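Local coordinates for AB hydrolase-1 domain-containing protein (Thermoplasma acidophilum DSM 1728, PDB 3BDI), which is of unknown function but is probably a hydrolase of the ABHD14 family, with the alpha/beta hydrolase fold, at residues N12-F17 and D63-G68; E74-D79 and A87-D92; G127-A132 and D202-L207; S138-M143 and K167-I172; K149-W154 and G175-I180. One frame throughout, in Å; residues are numbered along the deposited sequence.

Contact 1. Residues N12-F17 and D63-G68; sequences NGTRVF and DYPGFG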
# COMPACT_ATOMS: atom_id res chain seq x y z
N ASN A 12 16.87 -9.95 -0.63
CA ASN A 12 17.91 -10.08 -1.65
C ASN A 12 19.09 -9.16 -1.45
O ASN A 12 19.58 -8.55 -2.38
CB ASN A 12 17.33 -9.94 -3.06
CG ASN A 12 16.43 -11.09 -3.39
OD1 ASN A 12 16.80 -12.25 -3.21
ND2 ASN A 12 15.24 -10.80 -3.85
N GLY A 13 19.55 -9.09 -0.21
CA GLY A 13 20.78 -8.36 0.09
C GLY A 13 20.57 -6.97 0.68
O GLY A 13 21.52 -6.32 1.09
N THR A 14 19.31 -6.53 0.73
CA THR A 14 18.97 -5.23 1.32
C THR A 14 18.33 -5.45 2.67
O THR A 14 17.33 -6.20 2.77
CB THR A 14 18.05 -4.45 0.40
OG1 THR A 14 18.76 -4.16 -0.81
CG2 THR A 14 17.60 -3.10 1.03
N ARG A 15 18.86 -4.78 3.69
CA ARG A 15 18.35 -4.88 5.05
C ARG A 15 17.12 -3.98 5.28
O ARG A 15 17.25 -2.77 5.40
CB ARG A 15 19.46 -4.57 6.05
CG ARG A 15 19.14 -4.80 7.52
CD ARG A 15 20.28 -4.39 8.35
NE ARG A 15 20.14 -4.65 9.78
CZ ARG A 15 19.83 -3.73 10.69
NH1 ARG A 15 19.55 -2.50 10.38
NH2 ARG A 15 19.79 -4.11 11.97
N VAL A 16 15.95 -4.60 5.32
CA VAL A 16 14.67 -3.93 5.35
C VAL A 16 14.09 -3.99 6.75
O VAL A 16 13.99 -5.08 7.32
CB VAL A 16 13.72 -4.61 4.35
CG1 VAL A 16 12.31 -4.04 4.43
CG2 VAL A 16 14.28 -4.42 2.95
N PHE A 17 13.71 -2.85 7.30
CA PHE A 17 12.93 -2.81 8.53
C PHE A 17 11.47 -3.08 8.20
O PHE A 17 10.93 -2.55 7.25
CB PHE A 17 13.02 -1.43 9.18
CG PHE A 17 12.16 -1.28 10.42
CD1 PHE A 17 12.52 -1.95 11.57
CD2 PHE A 17 11.03 -0.47 10.44
CE1 PHE A 17 11.74 -1.86 12.69
CE2 PHE A 17 10.25 -0.35 11.56
CZ PHE A 17 10.63 -1.05 12.72
N ASP A 63 9.67 -0.36 5.77
CA ASP A 63 10.24 0.91 5.31
C ASP A 63 10.86 0.62 3.94
O ASP A 63 11.63 -0.35 3.80
CB ASP A 63 11.26 1.47 6.26
CG ASP A 63 10.65 1.96 7.56
OD1 ASP A 63 9.42 2.03 7.69
OD2 ASP A 63 11.46 2.28 8.47
N TYR A 64 10.49 1.39 2.94
CA TYR A 64 11.00 1.20 1.58
C TYR A 64 12.52 1.40 1.63
O TYR A 64 12.99 2.29 2.31
CB TYR A 64 10.34 2.17 0.58
CG TYR A 64 10.60 1.70 -0.86
CD1 TYR A 64 9.87 0.66 -1.41
CD2 TYR A 64 11.70 2.16 -1.54
CE1 TYR A 64 10.20 0.14 -2.60
CE2 TYR A 64 12.04 1.63 -2.77
CZ TYR A 64 11.26 0.65 -3.31
OH TYR A 64 11.57 0.05 -4.48
N PRO A 65 13.31 0.59 0.90
CA PRO A 65 14.76 0.85 0.84
C PRO A 65 15.11 2.31 0.59
O PRO A 65 14.58 2.90 -0.33
CB PRO A 65 15.23 -0.09 -0.29
CG PRO A 65 14.26 -1.27 -0.18
CD PRO A 65 12.94 -0.64 0.13
N GLY A 66 16.01 2.85 1.40
CA GLY A 66 16.35 4.24 1.30
C GLY A 66 15.54 5.17 2.15
O GLY A 66 15.88 6.37 2.23
N PHE A 67 14.54 4.65 2.87
CA PHE A 67 13.62 5.44 3.68
C PHE A 67 13.59 4.84 5.08
O PHE A 67 13.89 3.66 5.29
CB PHE A 67 12.19 5.39 3.10
CG PHE A 67 12.07 6.12 1.80
CD1 PHE A 67 12.48 5.53 0.60
CD2 PHE A 67 11.57 7.40 1.77
CE1 PHE A 67 12.35 6.20 -0.58
CE2 PHE A 67 11.46 8.07 0.58
CZ PHE A 67 11.90 7.48 -0.58
N GLY A 68 13.16 5.62 6.06
CA GLY A 68 12.97 5.14 7.42
C GLY A 68 14.22 4.47 7.96
O GLY A 68 15.29 5.07 7.97
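The ring of Phe17 lies beside the carboxylate of Asp63, and the two side chains point the same way. Phe17 CD2 comes within 3.4 Å of Asp63 OD2, with the ring and carboxylate planes 51° apart. A chi1 of 177° puts Phe17 CG anti to the backbone N, beside the carbonyl carbon. The backbones meet here too: Asp63 N donates to Phe17 O at 2.9 Å. The contact joins strand 14-21 of the alpha/beta hydrolase sheet to the loop that leaves its neighbour, strand 57-62. In that loop a type II beta turn runs from Tyr64 to Phe67, closed by Phe67 N to Tyr64 O. Gly66 takes the positive phi of the turn. Nearer the start of the strand, Thr14 CG2 reaches Pro65 CG at 4.0 Å, the two side chains crossing at about a right angle. Val16 CG1 packs on Asp63 O at 3.8 Å. Asp63 OD1 is hydrogen-bonded to Ser40 OG, and Asp63 OD2 accepts from the backbone N of Arg69.

Contact 2. Residues E74-D79 and A87-D92; sequences EKYGID and AEFIRD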
# COMPACT_ATOMS: atom_id res chain seq x y z
N GLU A 74 20.81 -0.69 -4.30
CA GLU A 74 20.99 -0.57 -5.73
C GLU A 74 19.88 -1.24 -6.48
O GLU A 74 19.43 -0.70 -7.49
CB GLU A 74 22.33 -1.16 -6.17
CG GLU A 74 23.52 -0.39 -5.63
CD GLU A 74 24.84 -1.05 -5.90
OE1 GLU A 74 25.06 -1.54 -7.02
OE2 GLU A 74 25.68 -1.10 -4.97
N LYS A 75 19.47 -2.42 -6.05
CA LYS A 75 18.44 -3.19 -6.76
C LYS A 75 17.05 -2.52 -6.71
O LYS A 75 16.27 -2.56 -7.71
CB LYS A 75 18.36 -4.59 -6.11
CG LYS A 75 17.39 -5.56 -6.73
CD LYS A 75 17.53 -6.95 -6.12
CE LYS A 75 16.53 -7.91 -6.75
NZ LYS A 75 16.96 -8.32 -8.14
N TYR A 76 16.70 -1.95 -5.56
CA TYR A 76 15.34 -1.46 -5.30
C TYR A 76 15.24 0.02 -5.18
O TYR A 76 14.13 0.55 -5.05
CB TYR A 76 14.82 -2.10 -4.00
CG TYR A 76 14.79 -3.63 -4.04
CD1 TYR A 76 14.07 -4.31 -5.01
CD2 TYR A 76 15.44 -4.39 -3.04
CE1 TYR A 76 14.06 -5.69 -5.04
CE2 TYR A 76 15.42 -5.76 -3.07
CZ TYR A 76 14.70 -6.41 -4.04
OH TYR A 76 14.68 -7.80 -4.03
N GLY A 77 16.34 0.75 -5.20
CA GLY A 77 16.30 2.17 -4.92
C GLY A 77 15.50 2.90 -5.96
O GLY A 77 15.49 2.51 -7.14
N ILE A 78 14.81 3.95 -5.53
CA ILE A 78 13.96 4.73 -6.45
C ILE A 78 14.53 6.11 -6.72
O ILE A 78 13.84 6.93 -7.34
CB ILE A 78 12.45 4.74 -6.06
CG1 ILE A 78 12.24 5.17 -4.62
CG2 ILE A 78 11.80 3.36 -6.34
CD1 ILE A 78 12.47 6.58 -4.41
N ASP A 79 15.80 6.33 -6.39
CA ASP A 79 16.46 7.61 -6.67
C ASP A 79 16.35 8.05 -8.12
O ASP A 79 16.29 9.26 -8.36
CB ASP A 79 17.96 7.55 -6.40
CG ASP A 79 18.30 7.29 -4.96
OD1 ASP A 79 17.47 7.62 -4.09
OD2 ASP A 79 19.41 6.76 -4.72
N ALA A 87 8.13 -2.46 -8.04
CA ALA A 87 7.36 -3.69 -8.25
C ALA A 87 8.17 -4.93 -7.89
O ALA A 87 7.66 -5.89 -7.30
CB ALA A 87 6.85 -3.75 -9.74
N GLU A 88 9.43 -4.94 -8.32
CA GLU A 88 10.38 -6.00 -7.91
C GLU A 88 10.45 -6.08 -6.40
O GLU A 88 10.32 -7.15 -5.81
CB GLU A 88 11.78 -5.77 -8.48
CG GLU A 88 11.88 -5.88 -9.98
CD GLU A 88 11.35 -7.16 -10.49
OE1 GLU A 88 11.78 -8.25 -10.03
OE2 GLU A 88 10.50 -7.06 -11.38
N PHE A 89 10.61 -4.92 -5.75
CA PHE A 89 10.67 -4.91 -4.30
C PHE A 89 9.45 -5.55 -3.68
O PHE A 89 9.56 -6.40 -2.81
CB PHE A 89 10.82 -3.52 -3.71
CG PHE A 89 10.87 -3.55 -2.23
CD1 PHE A 89 11.95 -4.03 -1.57
CD2 PHE A 89 9.76 -3.15 -1.49
CE1 PHE A 89 11.94 -4.13 -0.18
CE2 PHE A 89 9.76 -3.23 -0.13
CZ PHE A 89 10.86 -3.72 0.51
N ILE A 90 8.25 -5.14 -4.11
CA ILE A 90 7.04 -5.65 -3.46
C ILE A 90 6.89 -7.17 -3.64
O ILE A 90 6.62 -7.91 -2.67
CB ILE A 90 5.79 -4.86 -3.86
CG1 ILE A 90 5.94 -3.44 -3.30
CG2 ILE A 90 4.50 -5.58 -3.37
CD1 ILE A 90 4.78 -2.47 -3.60
N ARG A 91 7.14 -7.63 -4.87
CA ARG A 91 7.14 -9.08 -5.14
C ARG A 91 8.13 -9.82 -4.25
O ARG A 91 7.80 -10.82 -3.61
CB ARG A 91 7.48 -9.32 -6.59
CG ARG A 91 7.41 -10.79 -6.98
CD ARG A 91 7.86 -10.97 -8.38
NE ARG A 91 9.30 -11.18 -8.50
CZ ARG A 91 10.21 -10.25 -8.77
NH1 ARG A 91 9.89 -8.98 -8.93
NH2 ARG A 91 11.47 -10.61 -8.89
N ASP A 92 9.36 -9.31 -4.22
CA ASP A 92 10.45 -9.97 -3.46
C ASP A 92 10.23 -9.93 -1.96
O ASP A 92 10.62 -10.83 -1.24
CB ASP A 92 11.79 -9.34 -3.84
CG ASP A 92 12.24 -9.66 -5.28
OD1 ASP A 92 11.55 -10.46 -5.95
OD2 ASP A 92 13.21 -9.05 -5.77
O HOH W 1 14.07 -9.46 -8.17
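Tyr76 OH donates to Asp92 OD2 at 2.6 Å through the anti lone pair of that oxygen, the less usual one, turned away from OD1. Both residues are buried. The oxygen sits near the plane of the Tyr76 ring, at its edge, while the carboxylate plane is turned 72° from the ring. Water 1 also donates to Asp92 OD2, at 2.6 Å. Donation from Tyr76 OH and from the water would favour a charged carboxylate. Lys75 NZ stands 4.5 Å from Asp92 OD2, beyond a salt bridge, and its bond to the water is weak.

The Tyr76 ring is held on both faces. Phe89 turns its edge to one face in a T-shaped stack, with centroids 5.2 Å apart and planes at 75°. Phe89 CD1 lies 3.7 Å above the Tyr76 ring plane, toward the rim. Lys75 CG covers the centre of the opposite face. Phe89 CG is anti to the backbone N (chi1 180°), which puts it beside the carbonyl carbon.

Asn12 ND2 donates to Tyr76 OH from the turn between strands 5-11 and 14-21. The loop of Tyr76 thus packs between these strands and helix 83-96, where Phe89 also touches Val16.

Contact 3. Residues G127-A132 and D202-L207; sequences GIIAVA and DFLRNL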
# COMPACT_ATOMS: atom_id res chain seq x y z
N GLY A 127 -6.04 -7.61 -4.17
CA GLY A 127 -6.82 -6.37 -4.13
C GLY A 127 -5.85 -5.22 -3.93
O GLY A 127 -4.71 -5.45 -3.47
N ILE A 128 -6.31 -4.02 -4.25
CA ILE A 128 -5.48 -2.79 -4.13
C ILE A 128 -6.21 -1.77 -3.27
O ILE A 128 -7.42 -1.55 -3.46
CB ILE A 128 -5.28 -2.13 -5.53
CG1 ILE A 128 -4.49 -3.05 -6.46
CG2 ILE A 128 -4.56 -0.75 -5.44
CD1 ILE A 128 -4.47 -2.58 -7.89
N ILE A 129 -5.48 -1.12 -2.36
CA ILE A 129 -5.92 0.13 -1.77
C ILE A 129 -4.86 1.17 -2.12
O ILE A 129 -3.69 0.95 -1.87
CB ILE A 129 -6.03 0.07 -0.22
CG1 ILE A 129 -7.06 -1.00 0.21
CG2 ILE A 129 -6.46 1.42 0.34
CD1 ILE A 129 -7.15 -1.25 1.71
N ALA A 130 -5.26 2.25 -2.73
CA ALA A 130 -4.33 3.31 -3.12
C ALA A 130 -4.85 4.63 -2.64
O ALA A 130 -5.98 5.03 -2.97
CB ALA A 130 -4.13 3.31 -4.63
N VAL A 131 -4.07 5.28 -1.80
CA VAL A 131 -4.41 6.54 -1.18
C VAL A 131 -3.72 7.64 -1.98
O VAL A 131 -2.51 7.84 -1.85
CB VAL A 131 -3.99 6.60 0.29
CG1 VAL A 131 -4.62 7.82 1.01
CG2 VAL A 131 -4.37 5.29 1.03
N ALA A 132 -4.48 8.33 -2.84
CA ALA A 132 -3.95 9.39 -3.69
C ALA A 132 -2.62 9.00 -4.33
O ALA A 132 -1.59 9.66 -4.16
CB ALA A 132 -3.87 10.73 -2.97
N ASP A 202 -14.27 -1.69 5.70
CA ASP A 202 -15.46 -2.08 4.96
C ASP A 202 -15.07 -2.70 3.59
O ASP A 202 -15.61 -3.74 3.18
CB ASP A 202 -16.35 -0.89 4.76
CG ASP A 202 -17.61 -1.24 4.11
OD1 ASP A 202 -18.50 -1.85 4.77
OD2 ASP A 202 -17.69 -0.96 2.92
N PHE A 203 -14.14 -2.07 2.87
CA PHE A 203 -13.66 -2.61 1.63
C PHE A 203 -13.08 -4.01 1.78
O PHE A 203 -13.37 -4.92 1.03
CB PHE A 203 -12.61 -1.66 1.03
CG PHE A 203 -11.90 -2.19 -0.19
CD1 PHE A 203 -12.51 -2.19 -1.44
CD2 PHE A 203 -10.61 -2.66 -0.12
CE1 PHE A 203 -11.84 -2.68 -2.51
CE2 PHE A 203 -9.96 -3.14 -1.22
CZ PHE A 203 -10.59 -3.14 -2.41
N LEU A 204 -12.20 -4.18 2.77
CA LEU A 204 -11.54 -5.46 2.96
C LEU A 204 -12.52 -6.54 3.38
O LEU A 204 -12.38 -7.72 2.97
CB LEU A 204 -10.40 -5.34 4.00
CG LEU A 204 -9.25 -4.49 3.58
CD1 LEU A 204 -8.25 -4.19 4.75
CD2 LEU A 204 -8.45 -5.16 2.42
N ARG A 205 -13.50 -6.20 4.19
CA ARG A 205 -14.49 -7.21 4.62
C ARG A 205 -15.17 -7.82 3.38
O ARG A 205 -15.47 -9.00 3.33
CB ARG A 205 -15.55 -6.64 5.59
CG ARG A 205 -15.12 -6.48 7.12
CD ARG A 205 -16.28 -6.12 8.09
NE ARG A 205 -15.89 -6.07 9.52
CZ ARG A 205 -15.83 -7.12 10.37
NH1 ARG A 205 -16.10 -8.38 10.00
NH2 ARG A 205 -15.47 -6.88 11.62
N ASN A 206 -15.36 -6.97 2.36
CA ASN A 206 -16.27 -7.29 1.23
C ASN A 206 -15.54 -7.67 -0.01
O ASN A 206 -16.14 -7.77 -1.10
CB ASN A 206 -17.20 -6.10 0.99
CG ASN A 206 -18.24 -5.99 2.06
OD1 ASN A 206 -18.95 -6.94 2.28
ND2 ASN A 206 -18.29 -4.87 2.76
N LEU A 207 -14.25 -7.93 0.17
CA LEU A 207 -13.37 -8.33 -0.95
C LEU A 207 -13.64 -9.76 -1.36
O LEU A 207 -13.64 -10.69 -0.56
CB LEU A 207 -11.87 -8.09 -0.58
CG LEU A 207 -10.85 -8.03 -1.72
CD1 LEU A 207 -11.23 -7.09 -2.80
CD2 LEU A 207 -9.50 -7.61 -1.14
OXT LEU A 207 -13.92 -10.03 -2.54
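With CG1 anti to the carbonyl carbon (chi1 -61°) and CD1 extended beyond it (chi2 174°), Ile129 reaches toward the C-terminal helix. Phe203 points toward the strand, and its CG is anti to the backbone N (chi1 173°). The two side chains run antiparallel alongside each other. Ile129 CG1 meets Phe203 CE2 at 3.9 Å, and Ile129 CD1 touches Leu204 CD2 at 4.2 Å. The Leu204 side chain lies across that of Ile129. This is helix 193-205 packed on one face of the central sheet, as in the alpha/beta hydrolase fold. Strand 125-131 lies between strands 102-107 and 150-155, and Phe203 also covers Leu151 of the latter. The ring tip passes close to the backbone, with Phe203 CZ 3.7 Å from Ile128 O. Near the beginning of the strand, Gly127 CA lies 4.2 Å from Leu207 CD2. The C-terminal carboxylate of Leu207 is paired with Lys149.

Contact 4. Residues S138-M143 and K167-I172; sequences SLKGDM and KEYASI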
# COMPACT_ATOMS: atom_id res chain seq x y z
N SER A 138 1.42 8.23 -16.17
CA SER A 138 1.83 7.64 -17.45
C SER A 138 1.37 6.20 -17.69
O SER A 138 1.67 5.62 -18.75
CB SER A 138 3.35 7.67 -17.54
OG SER A 138 3.93 6.68 -16.70
N LEU A 139 0.66 5.62 -16.72
CA LEU A 139 0.29 4.20 -16.74
C LEU A 139 -1.18 3.95 -16.99
O LEU A 139 -1.65 2.84 -16.82
CB LEU A 139 0.67 3.60 -15.39
CG LEU A 139 2.13 3.75 -15.02
CD1 LEU A 139 2.40 3.17 -13.62
CD2 LEU A 139 2.95 3.05 -16.07
N LYS A 140 -1.92 4.94 -17.46
CA LYS A 140 -3.38 4.83 -17.60
C LYS A 140 -3.79 3.70 -18.54
O LYS A 140 -4.79 3.00 -18.29
CB LYS A 140 -3.95 6.15 -18.14
CG LYS A 140 -3.73 7.32 -17.21
CD LYS A 140 -4.28 8.60 -17.82
CE LYS A 140 -3.89 9.78 -16.96
NZ LYS A 140 -4.41 11.06 -17.54
N GLY A 141 -3.03 3.50 -19.62
CA GLY A 141 -3.38 2.48 -20.60
C GLY A 141 -3.21 1.09 -20.00
O GLY A 141 -3.92 0.16 -20.37
N ASP A 142 -2.31 0.96 -19.02
CA ASP A 142 -2.12 -0.35 -18.40
C ASP A 142 -3.09 -0.53 -17.23
O ASP A 142 -3.59 -1.63 -16.96
CB ASP A 142 -0.68 -0.46 -17.91
CG ASP A 142 0.33 -0.09 -19.00
OD1 ASP A 142 0.66 -1.00 -19.80
OD2 ASP A 142 0.77 1.09 -19.07
N MSE A 143 -3.34 0.57 -16.52
CA MSE A 143 -4.30 0.58 -15.43
C MSE A 143 -5.66 0.17 -15.91
O MSE A 143 -6.39 -0.45 -15.16
CB MSE A 143 -4.38 1.96 -14.77
CG MSE A 143 -3.17 2.24 -13.89
SE MSE A 143 -3.07 4.07 -13.22
CE MSE A 143 -4.81 4.66 -13.28
N LYS A 167 -11.15 11.05 -9.97
CA LYS A 167 -12.31 10.69 -10.77
C LYS A 167 -11.85 10.01 -12.06
O LYS A 167 -12.46 9.05 -12.53
CB LYS A 167 -13.16 11.95 -11.04
CG LYS A 167 -13.71 12.56 -9.76
N GLU A 168 -10.74 10.48 -12.60
CA GLU A 168 -10.17 9.85 -13.76
C GLU A 168 -9.67 8.42 -13.48
O GLU A 168 -9.98 7.47 -14.18
CB GLU A 168 -9.06 10.70 -14.33
CG GLU A 168 -8.71 10.21 -15.70
CD GLU A 168 -7.64 11.01 -16.38
OE1 GLU A 168 -7.16 12.01 -15.78
OE2 GLU A 168 -7.29 10.60 -17.51
N TYR A 169 -8.92 8.23 -12.40
CA TYR A 169 -8.45 6.89 -12.09
C TYR A 169 -9.61 5.95 -11.76
O TYR A 169 -9.54 4.76 -12.06
CB TYR A 169 -7.45 6.92 -10.93
CG TYR A 169 -6.12 7.57 -11.21
CD1 TYR A 169 -5.73 7.94 -12.50
CD2 TYR A 169 -5.22 7.80 -10.17
CE1 TYR A 169 -4.49 8.52 -12.73
CE2 TYR A 169 -4.01 8.38 -10.39
CZ TYR A 169 -3.63 8.75 -11.67
OH TYR A 169 -2.40 9.33 -11.89
N ALA A 170 -10.67 6.48 -11.16
CA ALA A 170 -11.83 5.68 -10.81
C ALA A 170 -12.54 5.17 -12.07
O ALA A 170 -13.11 4.08 -12.09
CB ALA A 170 -12.78 6.48 -9.96
N SER A 171 -12.50 5.98 -13.10
CA SER A 171 -13.06 5.56 -14.39
C SER A 171 -12.21 4.53 -15.11
O SER A 171 -12.71 3.58 -15.73
CB SER A 171 -13.17 6.79 -15.28
OG SER A 171 -13.95 7.79 -14.68
N ILE A 172 -10.90 4.73 -15.08
CA ILE A 172 -9.98 3.82 -15.72
C ILE A 172 -10.02 2.41 -15.09
O ILE A 172 -9.99 1.40 -15.81
CB ILE A 172 -8.53 4.40 -15.68
CG1 ILE A 172 -8.47 5.68 -16.53
CG2 ILE A 172 -7.50 3.39 -16.16
CD1 ILE A 172 -7.20 6.52 -16.31
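Met143 and Tyr169 form the buried, close part of this contact, while Lys140 and Glu168 meet on its more exposed side. Residue 143 is a selenomethionine, used in place of methionine. Met143 CE lies over one face of the Tyr169 ring, 4.0 Å from the ring centroid, and Met143 CE approaches Tyr169 CD1 to 3.5 Å. This is a CH-pi contact. Met143 SE stands 4.8 Å from the centroid of the Tyr169 ring, which makes the pair a Met-aromatic contact. The chain bends at its last torsion (chi3 23°), and this bend carries CE over the ring.

Ile172 fills the middle. Ile172 CG2 packs on Met143 CB at 3.7 Å and on Lys140 O. Ile172 CD1 lies against CB and CG of Lys140, 3.7 Å from Lys140 CG.

On the exposed side, the extended Lys140 chain passes Ile172 and places Lys140 NZ 2.9 Å from Glu168 OE2. The two side chains are roughly perpendicular. The ammonium approaches OE2 from above the carboxylate plane, 36° out of it.

The contact joins the short helix 140-143 to helix 163-172. Met143 also touches Ile115, and Tyr169 touches Trp154. The chemistry is apolar on the buried side, while one salt bridge joins Lys140 to Glu168 on the more exposed side, which keeps the charged ends out of the apolar part.

Contact 5. Residues K149-W154 and G175-I180; sequences KTLLVW and GSRLEI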
# COMPACT_ATOMS: atom_id res chain seq x y z
N LYS A 149 -10.24 -5.91 -7.40
CA LYS A 149 -11.02 -4.96 -6.61
C LYS A 149 -10.02 -3.91 -6.13
O LYS A 149 -8.99 -4.27 -5.55
CB LYS A 149 -11.73 -5.61 -5.41
CG LYS A 149 -12.98 -6.43 -5.81
CD LYS A 149 -13.78 -7.01 -4.63
CE LYS A 149 -14.94 -7.84 -5.14
NZ LYS A 149 -15.78 -8.49 -4.07
N THR A 150 -10.37 -2.63 -6.30
CA THR A 150 -9.51 -1.51 -5.97
C THR A 150 -10.28 -0.44 -5.21
O THR A 150 -11.37 -0.07 -5.61
CB THR A 150 -8.95 -0.91 -7.29
OG1 THR A 150 -8.14 -1.88 -7.97
CG2 THR A 150 -8.12 0.34 -7.07
N LEU A 151 -9.72 0.03 -4.10
CA LEU A 151 -10.22 1.16 -3.37
C LEU A 151 -9.25 2.31 -3.56
O LEU A 151 -8.06 2.19 -3.28
CB LEU A 151 -10.31 0.83 -1.87
CG LEU A 151 -10.72 1.94 -0.90
CD1 LEU A 151 -12.16 2.31 -1.17
CD2 LEU A 151 -10.49 1.52 0.55
N LEU A 152 -9.78 3.42 -4.07
CA LEU A 152 -9.08 4.69 -4.20
C LEU A 152 -9.58 5.62 -3.13
O LEU A 152 -10.78 5.85 -2.98
CB LEU A 152 -9.38 5.29 -5.58
CG LEU A 152 -8.93 4.46 -6.77
CD1 LEU A 152 -9.44 5.02 -8.09
CD2 LEU A 152 -7.43 4.31 -6.88
N VAL A 153 -8.67 6.13 -2.30
CA VAL A 153 -8.98 7.02 -1.18
C VAL A 153 -8.31 8.33 -1.43
O VAL A 153 -7.12 8.37 -1.70
CB VAL A 153 -8.55 6.43 0.18
CG1 VAL A 153 -8.95 7.38 1.30
CG2 VAL A 153 -9.17 5.04 0.42
N TRP A 154 -9.05 9.43 -1.31
CA TRP A 154 -8.49 10.76 -1.44
C TRP A 154 -9.07 11.63 -0.34
O TRP A 154 -10.24 11.52 -0.00
CB TRP A 154 -8.89 11.42 -2.78
CG TRP A 154 -7.79 11.68 -3.77
CD1 TRP A 154 -7.09 12.86 -3.96
CD2 TRP A 154 -7.33 10.78 -4.76
NE1 TRP A 154 -6.22 12.73 -4.98
CE2 TRP A 154 -6.35 11.47 -5.52
CE3 TRP A 154 -7.64 9.47 -5.09
CZ2 TRP A 154 -5.71 10.86 -6.61
CZ3 TRP A 154 -7.02 8.88 -6.15
CH2 TRP A 154 -6.06 9.57 -6.90
N GLY A 175 -14.77 -1.10 -11.70
CA GLY A 175 -15.18 -1.66 -10.40
C GLY A 175 -14.53 -1.00 -9.20
O GLY A 175 -14.95 -1.28 -8.01
N SER A 176 -13.51 -0.17 -9.47
CA SER A 176 -12.86 0.61 -8.39
C SER A 176 -13.90 1.34 -7.57
O SER A 176 -14.97 1.74 -8.09
CB SER A 176 -11.75 1.53 -8.91
OG SER A 176 -12.21 2.60 -9.73
N ARG A 177 -13.67 1.39 -6.26
CA ARG A 177 -14.51 2.12 -5.25
C ARG A 177 -13.68 3.43 -4.97
O ARG A 177 -12.57 3.32 -4.52
CB ARG A 177 -14.68 1.27 -3.94
CG ARG A 177 -15.25 2.03 -2.74
CD ARG A 177 -15.71 1.04 -1.61
NE ARG A 177 -16.10 1.79 -0.44
CZ ARG A 177 -16.26 1.18 0.77
NH1 ARG A 177 -16.14 -0.15 0.89
NH2 ARG A 177 -16.68 1.87 1.81
N LEU A 178 -14.19 4.62 -5.33
CA LEU A 178 -13.57 5.92 -4.94
C LEU A 178 -14.25 6.49 -3.71
O LEU A 178 -15.48 6.66 -3.69
CB LEU A 178 -13.66 6.97 -6.05
CG LEU A 178 -13.15 8.39 -5.75
CD1 LEU A 178 -11.66 8.31 -5.33
CD2 LEU A 178 -13.37 9.32 -6.94
N GLU A 179 -13.48 6.79 -2.70
CA GLU A 179 -14.00 7.47 -1.54
C GLU A 179 -13.23 8.76 -1.23
O GLU A 179 -12.09 8.70 -1.03
CB GLU A 179 -13.97 6.57 -0.34
CG GLU A 179 -14.66 5.14 -0.55
CD GLU A 179 -16.23 4.98 -0.63
OE1 GLU A 179 -16.91 5.03 -1.68
OE2 GLU A 179 -16.76 4.50 0.30
N ILE A 180 -13.92 9.90 -1.18
CA ILE A 180 -13.28 11.15 -0.89
C ILE A 180 -13.65 11.50 0.56
O ILE A 180 -14.83 11.63 0.91
CB ILE A 180 -13.68 12.28 -1.92
CG1 ILE A 180 -13.28 11.92 -3.36
CG2 ILE A 180 -13.01 13.57 -1.55
CD1 ILE A 180 -13.84 12.85 -4.45
O HOH W 2 -13.48 -2.28 -5.92
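Strands 150-154 and 177-180 run parallel, with 16° between their directions and their axes 4.7 Å apart at closest. They are the two strands of a beta-alpha-beta unit whose crossover is helix 163-172, at the edge of the alpha/beta hydrolase sheet. Leu151 pairs with Arg177, Leu152 with Leu178, Val153 with Glu179 and Trp154 with Ile180. Four backbone bonds join them: Thr150 O accepts from Arg177 N, Leu152 N donates to Arg177 O, Leu152 O accepts from Glu179 N, and Trp154 N donates to Glu179 O.

On the face of Leu152 and Trp154, Leu178 CD1 reaches Leu152 CB at 3.8 Å and Trp154 CE3 at 4.2 Å. Trp154 also touches Ser166 of the crossover helix, and its NE1 donates to Val161 O. On the other face, Arg177 NH1 is salt-bridged to Asp202 of helix 193-205. In one of the two conformers of Glu179, Arg177 NE and NH2 both donate side-on to Glu179 OE2, at 2.9 and 3.0 Å, from one face of the carboxylate and within the guanidinium plane. Leu151 and Arg177 lie side by side there, with Leu151 CD1 3.5 Å from Arg177 CG.

From the N terminus, contact 1 closes the first loop, from strand 14-21 to the turn after strand 57-62. Contact 2 follows in series and closes a short loop from 74-79 to helix 83-96. The two touch through Asn12, Tyr64, Tyr76 and Phe89. The other three lie later in the chain. Contact 3 closes the longest loop, from strand 125-131 to the C-terminal helix, and contacts 4 and 5 both fall within it. These two cross, since their segments alternate along the chain. Contact 5 touches contact 3 through Arg177 and Asp202, and contact 4 through Ser176 and Ala170. Contacts 1 and 3 reach the same sheet on opposite sides of the chain's centre.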